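Local coordinates for oxalate biosynthetic component 1 (Burkholderia thailandensis, PDB 5IKY), which is a bifunctional enzyme of quorum sensing-dependent oxalate production, combining a serine hydrolase activity with an additional lyase activity, at residues P21-F26 and T244-G249; I60-G65 and D154-Y159; P107-P112 and L149-D154; R130-Q135 and P162-R167. All coordinates share one frame; numbering follows the deposited sequence.

Contact 1: P21-F26 and T244-G249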
loop_
_atom_site.group_PDB
_atom_site.type_symbol
_atom_site.label_atom_id
_atom_site.label_comp_id
_atom_site.label_asym_id
_atom_site.label_seq_id
_atom_site.Cartn_x
_atom_site.Cartn_y
_atom_site.Cartn_z
ATOM N N PRO A 21 -5.318 27.569 3.894
ATOM C CA PRO A 21 -4.692 28.047 5.131
ATOM C C PRO A 21 -3.869 29.307 4.910
ATOM O O PRO A 21 -3.596 30.032 5.863
ATOM C CB PRO A 21 -3.776 26.886 5.548
ATOM C CG PRO A 21 -4.195 25.728 4.746
ATOM C CD PRO A 21 -4.791 26.258 3.486
ATOM N N LEU A 22 -3.474 29.549 3.663
ATOM C CA LEU A 22 -2.603 30.671 3.336
ATOM C C LEU A 22 -3.381 31.877 2.816
ATOM O O LEU A 22 -2.798 32.809 2.263
ATOM C CB LEU A 22 -1.554 30.236 2.312
ATOM C CG LEU A 22 -0.691 29.050 2.749
ATOM C CD1 LEU A 22 0.384 28.750 1.719
ATOM C CD2 LEU A 22 -0.074 29.314 4.116
ATOM N N GLU A 23 -4.697 31.856 2.993
ATOM C CA GLU A 23 -5.533 33.008 2.685
ATOM C C GLU A 23 -5.797 33.805 3.953
ATOM O O GLU A 23 -5.910 33.226 5.034
ATOM C CB GLU A 23 -6.859 32.574 2.057
ATOM C CG GLU A 23 -6.783 32.214 0.588
ATOM C CD GLU A 23 -8.150 31.958 -0.013
ATOM O OE1 GLU A 23 -9.160 32.165 0.694
ATOM O OE2 GLU A 23 -8.215 31.549 -1.191
ATOM N N PRO A 24 -5.887 35.138 3.828
ATOM C CA PRO A 24 -6.261 35.975 4.974
ATOM C C PRO A 24 -7.601 35.543 5.567
ATOM O O PRO A 24 -8.494 35.124 4.831
ATOM C CB PRO A 24 -6.345 37.390 4.380
ATOM C CG PRO A 24 -6.125 37.241 2.900
ATOM C CD PRO A 24 -5.437 35.940 2.681
ATOM N N LYS A 25 -7.726 35.634 6.887
ATOM C CA LYS A 25 -8.925 35.176 7.577
ATOM C C LYS A 25 -9.683 36.336 8.215
ATOM O O LYS A 25 -10.690 36.135 8.894
ATOM C CB LYS A 25 -8.556 34.134 8.633
ATOM C CG LYS A 25 -7.993 32.851 8.048
ATOM C CD LYS A 25 -9.050 32.112 7.240
ATOM C CE LYS A 25 -8.451 31.448 6.012
ATOM N NZ LYS A 25 -7.268 30.615 6.350
ATOM N N PHE A 26 -9.193 37.550 7.990
ATOM C CA PHE A 26 -9.844 38.743 8.514
ATOM C C PHE A 26 -9.610 39.938 7.602
ATOM O O PHE A 26 -8.488 40.188 7.166
ATOM C CB PHE A 26 -9.345 39.059 9.927
ATOM C CG PHE A 26 -9.930 40.316 10.512
ATOM C CD1 PHE A 26 -11.232 40.336 10.984
ATOM C CD2 PHE A 26 -9.175 41.477 10.592
ATOM C CE1 PHE A 26 -11.775 41.489 11.520
ATOM C CE2 PHE A 26 -9.712 42.638 11.130
ATOM C CZ PHE A 26 -11.014 42.642 11.595
ATOM N N THR A 244 -2.645 38.693 -0.928
ATOM C CA THR A 244 -3.214 37.401 -1.282
ATOM C C THR A 244 -4.721 37.518 -1.465
ATOM O O THR A 244 -5.430 37.948 -0.555
ATOM C CB THR A 244 -2.910 36.331 -0.216
ATOM O OG1 THR A 244 -1.493 36.171 -0.089
ATOM C CG2 THR A 244 -3.525 34.999 -0.609
ATOM N N PRO A 245 -5.217 37.138 -2.652
ATOM C CA PRO A 245 -6.646 37.246 -2.953
ATOM C C PRO A 245 -7.479 36.201 -2.220
ATOM O O PRO A 245 -6.945 35.174 -1.802
ATOM C CB PRO A 245 -6.700 37.020 -4.464
ATOM C CG PRO A 245 -5.529 36.138 -4.742
ATOM C CD PRO A 245 -4.454 36.581 -3.784
ATOM N N ILE A 246 -8.773 36.465 -2.066
ATOM C CA ILE A 246 -9.675 35.515 -1.424
ATOM C C ILE A 246 -10.339 34.605 -2.452
ATOM O O ILE A 246 -10.982 35.078 -3.388
ATOM C CB ILE A 246 -10.774 36.227 -0.619
ATOM C CG1 ILE A 246 -10.163 37.282 0.304
ATOM C CG2 ILE A 246 -11.592 35.215 0.173
ATOM C CD1 ILE A 246 -9.294 36.704 1.392
ATOM N N GLY A 247 -10.180 33.299 -2.276
ATOM C CA GLY A 247 -10.788 32.337 -3.175
ATOM C C GLY A 247 -12.270 32.180 -2.908
ATOM O O GLY A 247 -12.681 31.906 -1.779
ATOM N N ILE A 248 -13.078 32.366 -3.948
ATOM C CA ILE A 248 -14.522 32.197 -3.838
ATOM C C ILE A 248 -15.035 31.198 -4.873
ATOM O O ILE A 248 -14.391 30.955 -5.894
ATOM C CB ILE A 248 -15.271 33.538 -4.009
ATOM C CG1 ILE A 248 -14.993 34.142 -5.386
ATOM C CG2 ILE A 248 -14.885 34.517 -2.910
ATOM C CD1 ILE A 248 -15.772 35.409 -5.654
ATOM N N GLY A 249 -16.201 30.624 -4.600
ATOM C CA GLY A 249 -16.775 29.613 -5.467
ATOM C C GLY A 249 -17.636 28.663 -4.665
ATOM O O GLY A 249 -17.465 28.532 -3.453
#
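E23 reaches over to strand 246-248 and supplies the hydrogen bond between P21-F26 and T244-G249: its OE2 accepts from G247 N at 2.8 Å. The bond is bent, with an N-H...O angle of 137°, and the amide approaches from above the carboxylate, 47° out of its plane. CG of E23 stands anti to the carbonyl carbon (chi1 -79°), and the extended chain beyond it carries the acid to the strand. On the way CG passes P245 O at 3.8 Å. G247 has no side chain, and OE2 comes as near as 3.3 Å to G247 CA. The other oxygen, OE1, rests 3.9 Å from the methyl CG2 of I246.

Apolar packing centres on the ring of P24. Its CG touches I246 CD1 at 3.6 Å and lies equally close to T244 O, while its CD rests against T244 CB. The methyl CG2 of T244 fills the corner between P24 CD and L22 O, 3.7 Å from the latter.

Each segment also has polar partners nearby: L22 O takes the hydroxyl of Y66, and G249 N is bonded to N50 OD1. Strand 246-248 pairs with 235-237 in a two-stranded antiparallel hairpin, which in sequence falls between strands 223-226 and 275-278, neighbours in the large parallel sheet, in the part of the chain related to beta-keto acid cleavage enzymes.

The polar link thus runs from a side chain to a main-chain amide, beside a small proline-centred apolar patch; the amide dipole would be expected to ease the negative charge on E23.

Contact 2: I60-G65 and D154-Y159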
loop_
_atom_site.group_PDB
_atom_site.type_symbol
_atom_site.label_atom_id
_atom_site.label_comp_id
_atom_site.label_asym_id
_atom_site.label_seq_id
_atom_site.Cartn_x
_atom_site.Cartn_y
_atom_site.Cartn_z
ATOM N N ILE A 60 -8.860 39.517 18.120
ATOM C CA ILE A 60 -7.400 39.549 18.061
ATOM C C ILE A 60 -6.877 38.858 16.806
ATOM O O ILE A 60 -7.526 37.964 16.266
ATOM C CB ILE A 60 -6.767 38.885 19.299
ATOM C CG1 ILE A 60 -7.160 37.412 19.375
ATOM C CG2 ILE A 60 -7.180 39.614 20.566
ATOM C CD1 ILE A 60 -6.597 36.701 20.578
ATOM N N VAL A 61 -5.701 39.276 16.344
ATOM C CA VAL A 61 -5.122 38.714 15.128
ATOM C C VAL A 61 -3.613 38.492 15.253
ATOM O O VAL A 61 -2.916 39.225 15.959
ATOM C CB VAL A 61 -5.405 39.618 13.902
ATOM C CG1 VAL A 61 -4.526 40.858 13.922
ATOM C CG2 VAL A 61 -5.214 38.849 12.604
ATOM N N ARG A 62 -3.126 37.454 14.583
ATOM C CA ARG A 62 -1.697 37.207 14.446
ATOM C C ARG A 62 -1.359 37.163 12.963
ATOM O O ARG A 62 -1.548 36.138 12.306
ATOM C CB ARG A 62 -1.293 35.900 15.131
ATOM C CG ARG A 62 0.183 35.548 14.994
ATOM C CD ARG A 62 1.069 36.459 15.830
ATOM N NE ARG A 62 2.475 36.064 15.762
ATOM C CZ ARG A 62 3.384 36.661 14.998
ATOM N NH1 ARG A 62 3.043 37.694 14.242
ATOM N NH2 ARG A 62 4.639 36.229 14.998
ATOM N N GLU A 63 -0.877 38.282 12.433
ATOM C CA GLU A 63 -0.625 38.391 11.002
ATOM C C GLU A 63 0.823 38.742 10.688
ATOM O O GLU A 63 1.483 39.443 11.452
ATOM C CB GLU A 63 -1.552 39.436 10.377
ATOM C CG GLU A 63 -1.389 40.837 10.946
ATOM C CD GLU A 63 -2.127 41.881 10.132
ATOM O OE1 GLU A 63 -2.351 41.646 8.925
ATOM O OE2 GLU A 63 -2.482 42.938 10.696
ATOM N N TYR A 64 1.303 38.243 9.552
ATOM C CA TYR A 64 2.631 38.571 9.049
ATOM C C TYR A 64 2.784 38.117 7.600
ATOM O O TYR A 64 2.565 36.948 7.282
ATOM C CB TYR A 64 3.720 37.930 9.915
ATOM C CG TYR A 64 5.130 38.285 9.492
ATOM C CD1 TYR A 64 5.715 39.477 9.893
ATOM C CD2 TYR A 64 5.876 37.424 8.694
ATOM C CE1 TYR A 64 7.006 39.808 9.510
ATOM C CE2 TYR A 64 7.165 37.746 8.307
ATOM C CZ TYR A 64 7.722 38.937 8.717
ATOM O OH TYR A 64 9.003 39.261 8.335
ATOM N N GLY A 65 3.147 39.052 6.727
ATOM C CA GLY A 65 3.483 38.735 5.350
ATOM C C GLY A 65 2.384 38.957 4.326
ATOM O O GLY A 65 2.542 38.589 3.165
ATOM N N ASP A 154 5.582 30.284 6.529
ATOM C CA ASP A 154 6.369 31.516 6.625
ATOM C C ASP A 154 5.496 32.766 6.557
ATOM O O ASP A 154 5.991 33.889 6.654
ATOM C CB ASP A 154 7.441 31.567 5.529
ATOM C CG ASP A 154 6.880 31.328 4.139
ATOM O OD1 ASP A 154 5.643 31.311 3.975
ATOM O OD2 ASP A 154 7.690 31.175 3.200
ATOM N N ARG A 155 4.199 32.558 6.369
ATOM C CA ARG A 155 3.210 33.620 6.490
ATOM C C ARG A 155 2.213 33.209 7.560
ATOM O O ARG A 155 2.108 32.028 7.889
ATOM C CB ARG A 155 2.480 33.865 5.169
ATOM C CG ARG A 155 3.320 34.440 4.046
ATOM C CD ARG A 155 2.491 34.497 2.770
ATOM N NE ARG A 155 3.202 35.123 1.661
ATOM C CZ ARG A 155 2.663 36.027 0.850
ATOM N NH1 ARG A 155 3.379 36.545 -0.140
ATOM N NH2 ARG A 155 1.407 36.411 1.027
ATOM N N ILE A 156 1.481 34.173 8.101
ATOM C CA ILE A 156 0.404 33.851 9.023
ATOM C C ILE A 156 -0.658 34.943 9.008
ATOM O O ILE A 156 -0.362 36.116 8.795
ATOM C CB ILE A 156 0.927 33.631 10.467
ATOM C CG1 ILE A 156 -0.139 32.934 11.321
ATOM C CG2 ILE A 156 1.383 34.941 11.094
ATOM C CD1 ILE A 156 0.363 32.446 12.657
ATOM N N HIS A 157 -1.904 34.530 9.203
ATOM C CA HIS A 157 -3.032 35.444 9.244
ATOM C C HIS A 157 -4.174 34.781 10.000
ATOM O O HIS A 157 -5.177 34.380 9.412
ATOM C CB HIS A 157 -3.464 35.838 7.833
ATOM C CG HIS A 157 -4.143 37.170 7.761
ATOM N ND1 HIS A 157 -5.459 37.356 8.127
ATOM C CD2 HIS A 157 -3.682 38.385 7.381
ATOM C CE1 HIS A 157 -5.782 38.626 7.962
ATOM N NE2 HIS A 157 -4.722 39.272 7.512
ATOM N N THR A 158 -4.003 34.659 11.313
ATOM C CA THR A 158 -4.970 33.971 12.159
ATOM C C THR A 158 -5.740 34.958 13.028
ATOM O O THR A 158 -5.148 35.774 13.734
ATOM C CB THR A 158 -4.282 32.926 13.054
ATOM O OG1 THR A 158 -3.794 31.852 12.239
ATOM C CG2 THR A 158 -5.256 32.372 14.071
ATOM N N TYR A 159 -7.065 34.871 12.973
ATOM C CA TYR A 159 -7.930 35.801 13.688
ATOM C C TYR A 159 -8.897 35.068 14.611
ATOM O O TYR A 159 -9.336 33.959 14.314
ATOM C CB TYR A 159 -8.699 36.669 12.687
ATOM C CG TYR A 159 -9.791 37.525 13.294
ATOM C CD1 TYR A 159 -11.098 37.064 13.373
ATOM C CD2 TYR A 159 -9.518 38.799 13.773
ATOM C CE1 TYR A 159 -12.099 37.837 13.919
ATOM C CE2 TYR A 159 -10.514 39.583 14.322
ATOM C CZ TYR A 159 -11.803 39.095 14.392
ATOM O OH TYR A 159 -12.800 39.867 14.935
#
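R62 and I156 cross at about a right angle on one face of an antiparallel strand pair, in which 60-64 is the central strand of a three-stranded sheet and 156-160 an edge. R62 CG lies 3.9 Å from I156 CD1; the chain then bends (chi2 72°), and the guanidinium finds its main polar partner in P107 O. Y64 flanks the same isoleucine, its CB 4.0 Å from I156 CG2, so I156 is packed between two side chains of the neighbouring strand.

On the other face E63 and H157 stand side by side and point the same way. Carboxylate and imidazole are nearly perpendicular, their planes 84° apart, with OE1 3.6 Å from NE2. The other carboxylate oxygen of E63 is salt-bridged to R102, and the imidazole meets Y66 edge-to-face. Farther along, V61 CG2 packs on Y159 CB at 4.1 Å; the phenol of Y159 has CD2 3.3 Å from I60 O, and its ring stacks with F26.

Four backbone bonds join the strands, two in each of the hydrogen-bonded pairs R62-T158 and Y64-I156; the shorter include R62 N to T158 O at 2.8 Å. Beyond the strand end, G65 O sits over one face of the R155 guanidinium, displaced toward its rim, in contact but not bonded: R155 NH2 donates instead to N243 OD1, and N243 ND2 donates to G65 O. Between the two bonded pairs, E63 CA turns its hydrogen to I156 O, 3.2 Å from carbon to oxygen with an angle of 143° at the hydrogen.

Contact 3: P107-P112 and L149-D154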
loop_
_atom_site.group_PDB
_atom_site.type_symbol
_atom_site.label_atom_id
_atom_site.label_comp_id
_atom_site.label_asym_id
_atom_site.label_seq_id
_atom_site.Cartn_x
_atom_site.Cartn_y
_atom_site.Cartn_z
ATOM N N PRO A 107 5.791 40.782 14.890
ATOM C CA PRO A 107 6.934 39.861 14.949
ATOM C C PRO A 107 6.966 38.896 13.769
ATOM O O PRO A 107 5.918 38.415 13.336
ATOM C CB PRO A 107 6.703 39.103 16.257
ATOM C CG PRO A 107 5.959 40.058 17.106
ATOM C CD PRO A 107 5.068 40.832 16.173
ATOM N N SER A 108 8.161 38.626 13.256
ATOM C CA SER A 108 8.327 37.707 12.140
ATOM C C SER A 108 8.080 36.272 12.580
ATOM O O SER A 108 7.849 36.004 13.758
ATOM C CB SER A 108 9.728 37.831 11.542
ATOM O OG SER A 108 10.682 37.178 12.360
ATOM N N LEU A 109 8.137 35.351 11.626
ATOM C CA LEU A 109 7.963 33.936 11.921
ATOM C C LEU A 109 9.289 33.191 11.914
ATOM O O LEU A 109 9.365 32.053 11.448
ATOM C CB LEU A 109 7.003 33.302 10.916
ATOM C CG LEU A 109 5.608 33.930 10.892
ATOM C CD1 LEU A 109 4.760 33.289 9.825
ATOM C CD2 LEU A 109 4.950 33.792 12.252
ATOM N N ALA A 110 10.331 33.841 12.426
ATOM C CA ALA A 110 11.657 33.236 12.517
ATOM C C ALA A 110 11.604 32.001 13.377
ATOM O O ALA A 110 12.353 31.054 13.193
ATOM C CB ALA A 110 12.654 34.221 13.094
ATOM N N GLN A 111 10.678 32.039 14.321
ATOM C CA GLN A 111 10.519 30.989 15.302
ATOM C C GLN A 111 9.007 30.719 15.369
ATOM O O GLN A 111 8.218 31.650 15.565
ATOM C CB GLN A 111 11.241 31.462 16.574
ATOM C CG GLN A 111 12.274 30.528 17.313
ATOM C CD GLN A 111 13.197 29.582 16.418
ATOM O OE1 GLN A 111 14.025 28.803 16.956
ATOM N NE2 GLN A 111 12.852 29.465 15.138
ATOM N N PRO A 112 8.608 29.455 15.059
ATOM C CA PRO A 112 7.184 29.125 14.866
ATOM C C PRO A 112 6.305 29.542 16.033
ATOM O O PRO A 112 6.692 29.292 17.167
ATOM C CB PRO A 112 7.187 27.604 14.724
ATOM C CG PRO A 112 8.517 27.267 14.209
ATOM C CD PRO A 112 9.480 28.289 14.789
ATOM N N LEU A 149 -0.371 23.712 20.150
ATOM C CA LEU A 149 -0.739 24.176 18.817
ATOM C C LEU A 149 0.393 25.006 18.219
ATOM O O LEU A 149 0.977 25.853 18.897
ATOM C CB LEU A 149 -2.031 24.992 18.870
ATOM C CG LEU A 149 -3.266 24.256 19.395
ATOM C CD1 LEU A 149 -4.428 25.218 19.583
ATOM C CD2 LEU A 149 -3.652 23.119 18.458
ATOM N N THR A 150 0.706 24.759 16.950
ATOM C CA THR A 150 1.811 25.451 16.296
ATOM C C THR A 150 1.505 25.795 14.841
ATOM O O THR A 150 0.605 25.220 14.227
ATOM C CB THR A 150 3.104 24.611 16.346
ATOM O OG1 THR A 150 4.162 25.316 15.686
ATOM C CG2 THR A 150 2.894 23.271 15.661
ATOM N N TRP A 151 2.271 26.737 14.301
ATOM C CA TRP A 151 2.116 27.188 12.923
ATOM C C TRP A 151 3.452 27.075 12.192
ATOM O O TRP A 151 4.465 27.597 12.658
ATOM C CB TRP A 151 1.598 28.627 12.894
ATOM C CG TRP A 151 1.431 29.188 11.523
ATOM C CD1 TRP A 151 2.342 29.919 10.819
ATOM C CD2 TRP A 151 0.275 29.073 10.687
ATOM N NE1 TRP A 151 1.827 30.263 9.594
ATOM C CE2 TRP A 151 0.558 29.755 9.488
ATOM C CE3 TRP A 151 -0.971 28.457 10.835
ATOM C CZ2 TRP A 151 -0.359 29.839 8.443
ATOM C CZ3 TRP A 151 -1.878 28.537 9.796
ATOM C CH2 TRP A 151 -1.568 29.224 8.616
ATOM N N ALA A 152 3.451 26.400 11.045
ATOM C CA ALA A 152 4.700 26.012 10.388
ATOM C C ALA A 152 5.096 26.886 9.196
ATOM O O ALA A 152 6.256 26.885 8.782
ATOM C CB ALA A 152 4.610 24.558 9.944
ATOM N N HIS A 153 4.141 27.628 8.645
ATOM C CA HIS A 153 4.365 28.357 7.398
ATOM C C HIS A 153 5.062 29.704 7.610
ATOM O O HIS A 153 5.129 30.204 8.733
ATOM C CB HIS A 153 3.036 28.551 6.672
ATOM C CG HIS A 153 2.243 27.289 6.532
ATOM N ND1 HIS A 153 1.225 26.949 7.396
ATOM C CD2 HIS A 153 2.335 26.271 5.642
ATOM C CE1 HIS A 153 0.711 25.787 7.035
ATOM N NE2 HIS A 153 1.368 25.353 5.975
ATOM N N ASP A 154 5.582 30.284 6.529
ATOM C CA ASP A 154 6.369 31.516 6.625
ATOM C C ASP A 154 5.496 32.766 6.557
ATOM O O ASP A 154 5.991 33.889 6.654
ATOM C CB ASP A 154 7.441 31.567 5.529
ATOM C CG ASP A 154 6.880 31.328 4.139
ATOM O OD1 ASP A 154 5.643 31.311 3.975
ATOM O OD2 ASP A 154 7.690 31.175 3.200
#
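L109 lays its methyl CD1 over the turn of main chain at H153 and D154, 3.3 Å from H153 O and 3.4 Å from D154 C. CD1 is anti to CA (chi2 177°), at the far end of the side chain, and meets both residues there. The same atom comes obliquely to the indole of W151, 4.2 Å from NE1. That indole nitrogen is bonded to R155 O, which fixes the ring where the leucine meets it; W141 meets the indole too, with the planes steeply inclined. Within 149-154, H153 folds back so that its ND1 stands 3.4 Å above one face of the indole, shifted toward the rim.

Segment 107-112 is the loop that leads into strand 114-115, an outer strand of a small three-stranded antiparallel sheet. Strand 149-150 is its middle member and bonds on its other side to 142-143. The loop thus lies against T150 and W151, at the C-terminal end of the strand with which its own continuation pairs.

P112 makes the second point of touch, just before that pairing starts. Its ring atom CB lies 3.4 Å from W151 O and 3.9 Å from T150 OG1. The T150 hydroxyl is anti to the backbone N (chi1 180°) and bonds to P113 O, while W151 makes a backbone hydrogen bond with P113. L109 also touches the side chains of R62, Y64 and I156.

Contact 4: R130-Q135 and P162-R167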
loop_
_atom_site.group_PDB
_atom_site.type_symbol
_atom_site.label_atom_id
_atom_site.label_comp_id
_atom_site.label_asym_id
_atom_site.label_seq_id
_atom_site.Cartn_x
_atom_site.Cartn_y
_atom_site.Cartn_z
ATOM N N ARG A 130 -11.859 23.505 23.271
ATOM C CA ARG A 130 -12.161 22.788 22.036
ATOM C C ARG A 130 -12.357 23.734 20.862
ATOM O O ARG A 130 -11.770 23.544 19.796
ATOM C CB ARG A 130 -13.413 21.928 22.202
ATOM C CG ARG A 130 -13.283 20.808 23.205
ATOM C CD ARG A 130 -14.392 19.797 23.005
ATOM N NE ARG A 130 -14.252 18.647 23.891
ATOM C CZ ARG A 130 -15.032 18.418 24.938
ATOM N NH1 ARG A 130 -16.014 19.261 25.231
ATOM N NH2 ARG A 130 -14.833 17.344 25.691
ATOM N N GLN A 131 -13.187 24.751 21.067
ATOM C CA GLN A 131 -13.499 25.707 20.013
ATOM C C GLN A 131 -12.252 26.456 19.563
ATOM O O GLN A 131 -12.110 26.791 18.387
ATOM C CB GLN A 131 -14.573 26.686 20.489
ATOM C CG GLN A 131 -15.873 26.006 20.890
ATOM C CD GLN A 131 -16.897 26.980 21.439
ATOM O OE1 GLN A 131 -16.854 28.175 21.148
ATOM N NE2 GLN A 131 -17.826 26.471 22.242
ATOM N N ILE A 132 -11.345 26.705 20.503
ATOM C CA ILE A 132 -10.065 27.322 20.185
ATOM C C ILE A 132 -9.218 26.372 19.346
ATOM O O ILE A 132 -8.723 26.740 18.280
ATOM C CB ILE A 132 -9.295 27.717 21.459
ATOM C CG1 ILE A 132 -10.007 28.867 22.174
ATOM C CG2 ILE A 132 -7.862 28.105 21.126
ATOM C CD1 ILE A 132 -9.351 29.273 23.475
ATOM N N VAL A 133 -9.062 25.145 19.836
ATOM C CA VAL A 133 -8.313 24.120 19.120
ATOM C C VAL A 133 -8.915 23.861 17.742
ATOM O O VAL A 133 -8.189 23.736 16.756
ATOM C CB VAL A 133 -8.264 22.796 19.915
ATOM C CG1 VAL A 133 -7.654 21.685 19.072
ATOM C CG2 VAL A 133 -7.480 22.981 21.207
ATOM N N LEU A 134 -10.240 23.802 17.672
ATOM C CA LEU A 134 -10.916 23.560 16.401
ATOM C C LEU A 134 -10.774 24.740 15.444
ATOM O O LEU A 134 -10.648 24.547 14.236
ATOM C CB LEU A 134 -12.396 23.244 16.627
ATOM C CG LEU A 134 -12.701 21.842 17.162
ATOM C CD1 LEU A 134 -14.199 21.595 17.219
ATOM C CD2 LEU A 134 -12.013 20.782 16.316
ATOM N N GLN A 135 -10.791 25.958 15.979
ATOM C CA GLN A 135 -10.643 27.143 15.138
ATOM C C GLN A 135 -9.238 27.259 14.562
ATOM O O GLN A 135 -9.069 27.518 13.371
ATOM C CB GLN A 135 -10.986 28.416 15.913
ATOM C CG GLN A 135 -12.389 28.932 15.651
ATOM C CD GLN A 135 -12.592 29.407 14.221
ATOM O OE1 GLN A 135 -11.635 29.592 13.469
ATOM N NE2 GLN A 135 -13.846 29.609 13.841
ATOM N N PRO A 162 -14.282 38.597 18.606
ATOM C CA PRO A 162 -14.494 39.227 19.913
ATOM C C PRO A 162 -15.081 38.244 20.914
ATOM O O PRO A 162 -14.705 38.249 22.085
ATOM C CB PRO A 162 -15.495 40.347 19.614
ATOM C CG PRO A 162 -15.485 40.536 18.123
ATOM C CD PRO A 162 -14.572 39.523 17.502
ATOM N N ASP A 163 -15.992 37.402 20.433
ATOM C CA ASP A 163 -16.629 36.384 21.255
ATOM C C ASP A 163 -15.588 35.467 21.894
ATOM O O ASP A 163 -15.693 35.120 23.071
ATOM C CB ASP A 163 -17.615 35.571 20.414
ATOM C CG ASP A 163 -18.713 34.947 21.246
ATOM O OD1 ASP A 163 -19.748 35.614 21.459
ATOM O OD2 ASP A 163 -18.546 33.788 21.681
ATOM N N PHE A 164 -14.582 35.084 21.112
ATOM C CA PHE A 164 -13.471 34.290 21.629
ATOM C C PHE A 164 -12.689 35.055 22.691
ATOM O O PHE A 164 -12.357 34.512 23.744
ATOM C CB PHE A 164 -12.526 33.875 20.496
ATOM C CG PHE A 164 -12.891 32.573 19.844
ATOM C CD1 PHE A 164 -12.586 31.370 20.457
ATOM C CD2 PHE A 164 -13.521 32.550 18.611
ATOM C CE1 PHE A 164 -12.914 30.167 19.862
ATOM C CE2 PHE A 164 -13.850 31.351 18.009
ATOM C CZ PHE A 164 -13.546 30.158 18.637
ATOM N N VAL A 165 -12.402 36.321 22.401
ATOM C CA VAL A 165 -11.575 37.149 23.271
ATOM C C VAL A 165 -12.230 37.385 24.631
ATOM O O VAL A 165 -11.568 37.297 25.668
ATOM C CB VAL A 165 -11.268 38.507 22.611
ATOM C CG1 VAL A 165 -10.335 39.323 23.487
ATOM C CG2 VAL A 165 -10.661 38.293 21.230
ATOM N N GLU A 166 -13.526 37.682 24.621
ATOM C CA GLU A 166 -14.278 37.906 25.853
ATOM C C GLU A 166 -14.239 36.683 26.758
ATOM O O GLU A 166 -13.849 36.768 27.923
ATOM C CB GLU A 166 -15.733 38.260 25.546
ATOM C CG GLU A 166 -15.924 39.491 24.685
ATOM C CD GLU A 166 -17.305 39.537 24.061
ATOM O OE1 GLU A 166 -18.142 38.676 24.407
ATOM O OE2 GLU A 166 -17.552 40.430 23.224
ATOM N N ARG A 167 -14.652 35.547 26.207
ATOM C CA ARG A 167 -14.708 34.299 26.954
ATOM C C ARG A 167 -13.325 33.895 27.453
ATOM O O ARG A 167 -13.190 33.346 28.544
ATOM C CB ARG A 167 -15.315 33.194 26.090
ATOM C CG ARG A 167 -16.769 33.450 25.721
ATOM C CD ARG A 167 -17.230 32.553 24.587
ATOM N NE ARG A 167 -17.085 31.136 24.907
ATOM C CZ ARG A 167 -17.140 30.162 24.005
ATOM N NH1 ARG A 167 -17.335 30.452 22.725
ATOM N NH2 ARG A 167 -16.999 28.898 24.380
HETATM O O HOH W 1 -16.810 31.494 20.157
#
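R167 bends at chi3 (58°) while Q131 stays extended beyond CG, and the two ends meet crosswise at about a right angle. R167 NH1 donates to Q131 OE1 at 2.8 Å, fairly straight at 157°. The oxygen lies close to the guanidinium plane, whereas the amide plane is steeply turned against it. D163, one helical turn before R167, offers OD2 to NH1 in a long salt bridge of 3.7 Å. A water donates to D163 OD2 at 3.3 Å and, weakly, to Q131 OE1.

These are two helices of the N-terminal domain packed at a wide spacing: the axes approach to 11.7 Å, and their directions differ by 140°, nearer antiparallel than parallel. Helix 162-172 comes directly after strand 156-160.

F164 reaches across between the helices. Its ring tip meets the facing helix, with CZ 3.4 Å from Q135 CG and CE1 3.9 Å from I132 CG1; the isoleucine and phenylalanine slide past each other in opposite directions. Q131 CB and O also touch this end of the ring. The amide of Q135 is turned almost perpendicular to the phenyl plane and donates through NE2 to P194 O. Over the centre of one ring face, 3.6 Å above it, sits the same water.

Overall arrangement
Contacts 2, 3 and 4 lie within the N-terminal domain, and contact 1 joins the P21-F26 loop to the hairpin in the region related to beta-keto acid cleavage enzymes. Contacts 2 and 3 are closest, with centres about 9 Å apart; they share D154, and R155 C of one lies 3.4 Å from L109 CD1 of the other. Contact 1 is about 12 Å from contact 2 between centres and touches it where F26 O lies 3.2 Å from H157 CE1. Contact 4 lies about 16 Å from contact 2, touching through I60 and V165, but does not touch contact 1. None includes the magnesium ligands H227 and E477, although H227 directly follows strand 223-226, ahead of the contact 1 hairpin.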